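Local structure of globin II, extracellular (Lumbricus terrestris, 1X9F) at residues G9-Y20 / L69-D80. The protein probably carries oxygen as a haem-bearing globin subunit of the giant extracellular haemoglobin (erythrocruorin) of the earthworm. Residues are numbered along the deposited sequence; the frame is centred on the assembly and turned at random.
Sequences GLKVKSEWGRAY and LGGLDIAISTLD
Lys13 NZ has three partners: it forms a salt bridge to Asp80 OD1 at 3.0 Å, arriving from above the carboxylate plane, donates weakly to Ser77 O, and pairs with Glu27 of the neighbouring Globin III chain. This is the A/E helix pair of the globin fold, helix 6-20 running roughly antiparallel to helix 59-77, the axes of the two segments coming within 9.7 Å of each other at 145°. A bend at chi3 (68°) turns the lysine chain toward the C-terminal end of helix 59-77. Further along, Trp16 fits as a knob among Leu69, Leu72, Asp73 and Ile76. Its NE1 gives a 2.8 Å hydrogen bond, 162° at the hydrogen, to the anti lone pair of Asp73 OD2, which lies in the indole plane. Asp73 OD1, meanwhile, reaches Lys32 and Asn76 of the Globin III chain, tying this bond to the subunit interface. A leucine in place of Trp16 would probably leave Asp73 OD2 without its N-H partner and open a gap beside Leu72, whose side chain also borders the haem. Tyr20 lays its ring centre over Trp16 CZ2, while its CE2 passes Leu69 CB at 3.8 Å. On the opposite indole face, Ile76 CD1 makes a CH-pi contact 3.9 Å from the five-membered ring centroid.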
ATOM      1  N   GLY B   9      17.122 -35.273  18.952  1.00 23.83           N
ATOM      2  CA  GLY B   9      17.480 -34.015  19.601  1.00 26.11           C
ATOM      3  C   GLY B   9      17.002 -32.834  18.782  1.00 29.80           C
ATOM      4  O   GLY B   9      16.478 -31.857  19.328  1.00 31.63           O
ATOM      5  N   LEU B  10      17.182 -32.929  17.467  1.00 28.60           N
ATOM      6  CA  LEU B  10      16.659 -31.925  16.554  1.00 28.76           C
ATOM      7  C   LEU B  10      15.153 -31.774  16.731  1.00 27.73           C
ATOM      8  O   LEU B  10      14.663 -30.661  16.906  1.00 29.81           O
ATOM      9  CB  LEU B  10      17.003 -32.276  15.101  1.00 28.38           C
ATOM     10  CG  LEU B  10      18.029 -31.450  14.311  1.00 31.34           C
ATOM     11  CD1 LEU B  10      19.017 -30.666  15.182  1.00 24.69           C
ATOM     12  CD2 LEU B  10      18.767 -32.331  13.306  1.00 27.14           C
ATOM     13  N   LYS B  11      14.428 -32.892  16.704  1.00 27.53           N
ATOM     14  CA  LYS B  11      12.969 -32.876  16.810  1.00 24.03           C
ATOM     15  C   LYS B  11      12.490 -32.308  18.147  1.00 24.50           C
ATOM     16  O   LYS B  11      11.596 -31.454  18.188  1.00 21.62           O
ATOM     17  CB  LYS B  11      12.393 -34.275  16.585  1.00 21.30           C
ATOM     18  CG  LYS B  11      10.879 -34.308  16.660  1.00 20.13           C
ATOM     19  CD  LYS B  11      10.330 -35.666  16.312  1.00 20.74           C
ATOM     20  CE  LYS B  11       9.980 -35.757  14.847  1.00 20.81           C
ATOM     21  NZ  LYS B  11       9.287 -37.038  14.564  1.00 21.85           N
ATOM     22  N   VAL B  12      13.100 -32.783  19.231  1.00 23.56           N
ATOM     23  CA  VAL B  12      12.755 -32.318  20.569  1.00 24.92           C
ATOM     24  C   VAL B  12      13.039 -30.826  20.752  1.00 28.06           C
ATOM     25  O   VAL B  12      12.245 -30.134  21.393  1.00 29.38           O
ATOM     26  CB  VAL B  12      13.422 -33.157  21.683  1.00 24.44           C
ATOM     27  CG1 VAL B  12      13.146 -32.555  23.058  1.00 17.04           C
ATOM     28  CG2 VAL B  12      12.923 -34.596  21.636  1.00 21.21           C
ATOM     29  N   LYS B  13      14.146 -30.327  20.191  1.00 27.29           N
ATOM     30  CA  LYS B  13      14.413 -28.881  20.241  1.00 27.36           C
ATOM     31  C   LYS B  13      13.251 -28.082  19.647  1.00 25.41           C
ATOM     32  O   LYS B  13      12.772 -27.128  20.264  1.00 26.29           O
ATOM     33  CB  LYS B  13      15.734 -28.519  19.549  1.00 25.43           C
ATOM     34  CG  LYS B  13      16.964 -28.881  20.392  1.00 34.96           C
ATOM     35  CD  LYS B  13      18.270 -28.472  19.681  1.00 41.02           C
ATOM     36  CE  LYS B  13      18.392 -26.938  19.593  1.00 42.69           C
ATOM     37  NZ  LYS B  13      19.703 -26.559  18.969  1.00 44.91           N
ATOM     38  N   SER B  14      12.783 -28.488  18.469  1.00 24.32           N
ATOM     39  CA  SER B  14      11.687 -27.786  17.796  1.00 23.94           C
ATOM     40  C   SER B  14      10.362 -27.892  18.530  1.00 22.78           C
ATOM     41  O   SER B  14       9.664 -26.890  18.715  1.00 21.48           O
ATOM     42  CB  SER B  14      11.508 -28.297  16.368  1.00 22.53           C
ATOM     43  OG  SER B  14      12.514 -27.770  15.525  1.00 28.52           O
ATOM     44  N   GLU B  15      10.009 -29.112  18.929  1.00 21.77           N
ATOM     45  CA  GLU B  15       8.750 -29.338  19.609  1.00 21.80           C
ATOM     46  C   GLU B  15       8.728 -28.650  20.966  1.00 21.95           C
ATOM     47  O   GLU B  15       7.677 -28.185  21.408  1.00 22.36           O
ATOM     48  CB  GLU B  15       8.447 -30.832  19.679  1.00 22.81           C
ATOM     49  CG  GLU B  15       8.289 -31.399  18.273  1.00 25.12           C
ATOM     50  CD  GLU B  15       7.982 -32.877  18.228  1.00 30.46           C
ATOM     51  OE1 GLU B  15       7.634 -33.360  17.127  1.00 30.81           O
ATOM     52  OE2 GLU B  15       8.088 -33.557  19.273  1.00 29.79           O
ATOM     53  N   TRP B  16       9.893 -28.545  21.607  1.00 20.84           N
ATOM     54  CA  TRP B  16      10.004 -27.797  22.858  1.00 20.33           C
ATOM     55  C   TRP B  16       9.707 -26.321  22.618  1.00 23.48           C
ATOM     56  O   TRP B  16       8.884 -25.726  23.316  1.00 24.24           O
ATOM     57  CB  TRP B  16      11.385 -27.979  23.501  1.00 18.87           C
ATOM     58  CG  TRP B  16      11.640 -27.043  24.645  1.00 16.12           C
ATOM     59  CD1 TRP B  16      12.439 -25.932  24.631  1.00 17.87           C
ATOM     60  CD2 TRP B  16      11.076 -27.113  25.963  1.00 14.69           C
ATOM     61  NE1 TRP B  16      12.412 -25.311  25.857  1.00 14.81           N
ATOM     62  CE2 TRP B  16      11.585 -26.015  26.695  1.00 12.40           C
ATOM     63  CE3 TRP B  16      10.194 -27.999  26.607  1.00 15.74           C
ATOM     64  CZ2 TRP B  16      11.251 -25.781  28.031  1.00 11.92           C
ATOM     65  CZ3 TRP B  16       9.863 -27.766  27.938  1.00 13.46           C
ATOM     66  CH2 TRP B  16      10.391 -26.666  28.634  1.00 16.86           C
ATOM     67  N   GLY B  17      10.380 -25.747  21.621  1.00 25.58           N
ATOM     68  CA  GLY B  17      10.143 -24.369  21.206  1.00 25.85           C
ATOM     69  C   GLY B  17       8.668 -24.064  21.035  1.00 27.72           C
ATOM     70  O   GLY B  17       8.161 -23.099  21.613  1.00 28.47           O
ATOM     71  N   ARG B  18       7.975 -24.894  20.262  1.00 27.43           N
ATOM     72  CA  ARG B  18       6.544 -24.713  20.038  1.00 27.94           C
ATOM     73  C   ARG B  18       5.666 -24.872  21.287  1.00 29.08           C
ATOM     74  O   ARG B  18       4.642 -24.202  21.398  1.00 31.36           O
ATOM     75  CB  ARG B  18       6.058 -25.641  18.930  1.00 28.84           C
ATOM     76  CG  ARG B  18       5.782 -24.931  17.619  1.00 30.29           C
ATOM     77  CD  ARG B  18       6.529 -25.523  16.439  1.00 35.85           C
ATOM     78  NE  ARG B  18       6.378 -26.973  16.361  1.00 42.47           N
ATOM     79  CZ  ARG B  18       7.142 -27.774  15.625  1.00 43.16           C
ATOM     80  NH1 ARG B  18       8.131 -27.280  14.887  1.00 37.29           N
ATOM     81  NH2 ARG B  18       6.916 -29.081  15.628  1.00 44.53           N
ATOM     82  N   ALA B  19       6.058 -25.744  22.217  1.00 29.83           N
ATOM     83  CA  ALA B  19       5.233 -26.030  23.401  1.00 25.67           C
ATOM     84  C   ALA B  19       5.524 -25.084  24.558  1.00 26.55           C
ATOM     85  O   ALA B  19       4.643 -24.789  25.373  1.00 24.53           O
ATOM     86  CB  ALA B  19       5.438 -27.471  23.847  1.00 26.02           C
ATOM     87  N   TYR B  20       6.768 -24.622  24.623  1.00 26.67           N
ATOM     88  CA  TYR B  20       7.241 -23.784  25.718  1.00 26.02           C
ATOM     89  C   TYR B  20       6.498 -22.455  25.807  1.00 28.35           C
ATOM     90  O   TYR B  20       6.134 -22.027  26.902  1.00 31.62           O
ATOM     91  CB  TYR B  20       8.748 -23.558  25.578  1.00 25.63           C
ATOM     92  CG  TYR B  20       9.453 -22.978  26.784  1.00 19.51           C
ATOM     93  CD1 TYR B  20      10.627 -22.239  26.623  1.00 25.22           C
ATOM     94  CD2 TYR B  20       8.971 -23.175  28.078  1.00 18.75           C
ATOM     95  CE1 TYR B  20      11.299 -21.706  27.720  1.00 21.51           C
ATOM     96  CE2 TYR B  20       9.636 -22.645  29.179  1.00 17.74           C
ATOM     97  CZ  TYR B  20      10.795 -21.915  28.989  1.00 18.36           C
ATOM     98  OH  TYR B  20      11.449 -21.395  30.072  1.00 21.76           O
ATOM     99  N   LEU B  69      11.720 -25.052  34.318  1.00 19.08           N
ATOM    100  CA  LEU B  69      11.606 -25.116  32.875  1.00 21.51           C
ATOM    101  C   LEU B  69      12.714 -24.319  32.190  1.00 22.17           C
ATOM    102  O   LEU B  69      13.065 -24.606  31.046  1.00 21.43           O
ATOM    103  CB  LEU B  69      10.225 -24.661  32.404  1.00 21.58           C
ATOM    104  CG  LEU B  69       9.048 -25.557  32.795  1.00 22.74           C
ATOM    105  CD1 LEU B  69       7.896 -25.221  31.885  1.00 23.54           C
ATOM    106  CD2 LEU B  69       9.394 -27.042  32.678  1.00 13.60           C
ATOM    107  N   GLY B  70      13.263 -23.335  32.903  1.00 22.59           N
ATOM    108  CA  GLY B  70      14.403 -22.559  32.424  1.00 22.57           C
ATOM    109  C   GLY B  70      15.639 -23.426  32.330  1.00 23.36           C
ATOM    110  O   GLY B  70      16.398 -23.339  31.361  1.00 24.34           O
ATOM    111  N   GLY B  71      15.831 -24.274  33.340  1.00 22.83           N
ATOM    112  CA  GLY B  71      16.920 -25.240  33.349  1.00 21.31           C
ATOM    113  C   GLY B  71      16.733 -26.265  32.251  1.00 22.63           C
ATOM    114  O   GLY B  71      17.674 -26.586  31.524  1.00 25.46           O
ATOM    115  N   LEU B  72      15.512 -26.773  32.128  1.00 20.37           N
ATOM    116  CA  LEU B  72      15.206 -27.753  31.103  1.00 18.78           C
ATOM    117  C   LEU B  72      15.404 -27.145  29.716  1.00 21.61           C
ATOM    118  O   LEU B  72      15.898 -27.812  28.804  1.00 22.72           O
ATOM    119  CB  LEU B  72      13.781 -28.272  31.280  1.00 19.35           C
ATOM    120  CG  LEU B  72      13.337 -29.404  30.354  1.00 20.24           C
ATOM    121  CD1 LEU B  72      14.162 -30.676  30.567  1.00 20.98           C
ATOM    122  CD2 LEU B  72      11.860 -29.684  30.559  1.00 19.89           C
ATOM    123  N   ASP B  73      15.033 -25.877  29.573  1.00 20.52           N
ATOM    124  CA  ASP B  73      15.213 -25.161  28.321  1.00 20.19           C
ATOM    125  C   ASP B  73      16.678 -25.120  27.897  1.00 23.34           C
ATOM    126  O   ASP B  73      16.986 -25.303  26.717  1.00 22.45           O
ATOM    127  CB  ASP B  73      14.680 -23.741  28.452  1.00 20.31           C
ATOM    128  CG  ASP B  73      14.844 -22.951  27.185  1.00 19.78           C
ATOM    129  OD1 ASP B  73      15.681 -22.027  27.169  1.00 24.48           O
ATOM    130  OD2 ASP B  73      14.190 -23.193  26.150  1.00 19.36           O
ATOM    131  N   ILE B  74      17.577 -24.876  28.854  1.00 23.16           N
ATOM    132  CA  ILE B  74      19.013 -24.872  28.566  1.00 22.76           C
ATOM    133  C   ILE B  74      19.473 -26.243  28.068  1.00 22.99           C
ATOM    134  O   ILE B  74      20.197 -26.341  27.072  1.00 20.44           O
ATOM    135  CB  ILE B  74      19.841 -24.444  29.796  1.00 21.13           C
ATOM    136  CG1 ILE B  74      19.530 -22.984  30.168  1.00 20.53           C
ATOM    137  CG2 ILE B  74      21.341 -24.632  29.514  1.00 16.01           C
ATOM    138  CD1 ILE B  74      20.121 -22.520  31.508  1.00 12.36           C
ATOM    139  N   ALA B  75      19.032 -27.287  28.768  1.00 21.59           N
ATOM    140  CA  ALA B  75      19.385 -28.662  28.449  1.00 19.79           C
ATOM    141  C   ALA B  75      18.909 -29.045  27.051  1.00 20.23           C
ATOM    142  O   ALA B  75      19.705 -29.499  26.229  1.00 20.00           O
ATOM    143  CB  ALA B  75      18.817 -29.613  29.497  1.00 17.72           C
ATOM    144  N   ILE B  76      17.622 -28.844  26.775  1.00 19.91           N
ATOM    145  CA  ILE B  76      17.073 -29.184  25.459  1.00 20.96           C
ATOM    146  C   ILE B  76      17.767 -28.381  24.359  1.00 22.08           C
ATOM    147  O   ILE B  76      18.120 -28.926  23.309  1.00 22.87           O
ATOM    148  CB  ILE B  76      15.542 -28.966  25.424  1.00 20.13           C
ATOM    149  CG1 ILE B  76      14.836 -30.014  26.295  1.00 20.27           C
ATOM    150  CG2 ILE B  76      15.021 -29.021  23.984  1.00 17.89           C
ATOM    151  CD1 ILE B  76      13.350 -29.762  26.507  1.00 20.87           C
ATOM    152  N   SER B  77      17.979 -27.092  24.606  1.00 22.32           N
ATOM    153  CA  SER B  77      18.565 -26.223  23.592  1.00 25.70           C
ATOM    154  C   SER B  77      19.985 -26.634  23.211  1.00 25.39           C
ATOM    155  O   SER B  77      20.445 -26.309  22.116  1.00 25.46           O
ATOM    156  CB  SER B  77      18.533 -24.751  24.021  1.00 24.99           C
ATOM    157  OG  SER B  77      19.504 -24.480  25.017  1.00 28.41           O
ATOM    158  N   THR B  78      20.677 -27.340  24.107  1.00 25.57           N
ATOM    159  CA  THR B  78      22.051 -27.768  23.824  1.00 25.47           C
ATOM    160  C   THR B  78      22.208 -29.276  23.703  1.00 26.31           C
ATOM    161  O   THR B  78      23.308 -29.797  23.898  1.00 26.81           O
ATOM    162  CB  THR B  78      23.058 -27.232  24.869  1.00 23.67           C
ATOM    163  OG1 THR B  78      22.716 -27.733  26.168  1.00 27.17           O
ATOM    164  CG2 THR B  78      22.957 -25.722  25.011  1.00 21.87           C
ATOM    165  N   LEU B  79      21.127 -29.981  23.379  1.00 26.69           N
ATOM    166  CA  LEU B  79      21.235 -31.410  23.092  1.00 28.46           C
ATOM    167  C   LEU B  79      22.230 -31.653  21.965  1.00 30.46           C
ATOM    168  O   LEU B  79      22.881 -32.698  21.915  1.00 31.58           O
ATOM    169  CB  LEU B  79      19.881 -32.014  22.729  1.00 26.31           C
ATOM    170  CG  LEU B  79      18.937 -32.287  23.899  1.00 27.87           C
ATOM    171  CD1 LEU B  79      17.546 -32.607  23.389  1.00 24.23           C
ATOM    172  CD2 LEU B  79      19.453 -33.403  24.798  1.00 24.72           C
ATOM    173  N   ASP B  80      22.351 -30.674  21.074  1.00 32.28           N
ATOM    174  CA  ASP B  80      23.297 -30.742  19.965  1.00 35.80           C
ATOM    175  C   ASP B  80      24.698 -30.232  20.325  1.00 34.77           C
ATOM    176  O   ASP B  80      25.602 -30.259  19.486  1.00 35.78           O
ATOM    177  CB  ASP B  80      22.747 -29.990  18.747  1.00 35.85           C
ATOM    178  CG  ASP B  80      22.607 -28.500  18.992  1.00 40.25           C
ATOM    179  OD1 ASP B  80      22.021 -28.108  20.026  1.00 43.26           O
ATOM    180  OD2 ASP B  80      23.048 -27.645  18.196  1.00 46.46           O
TER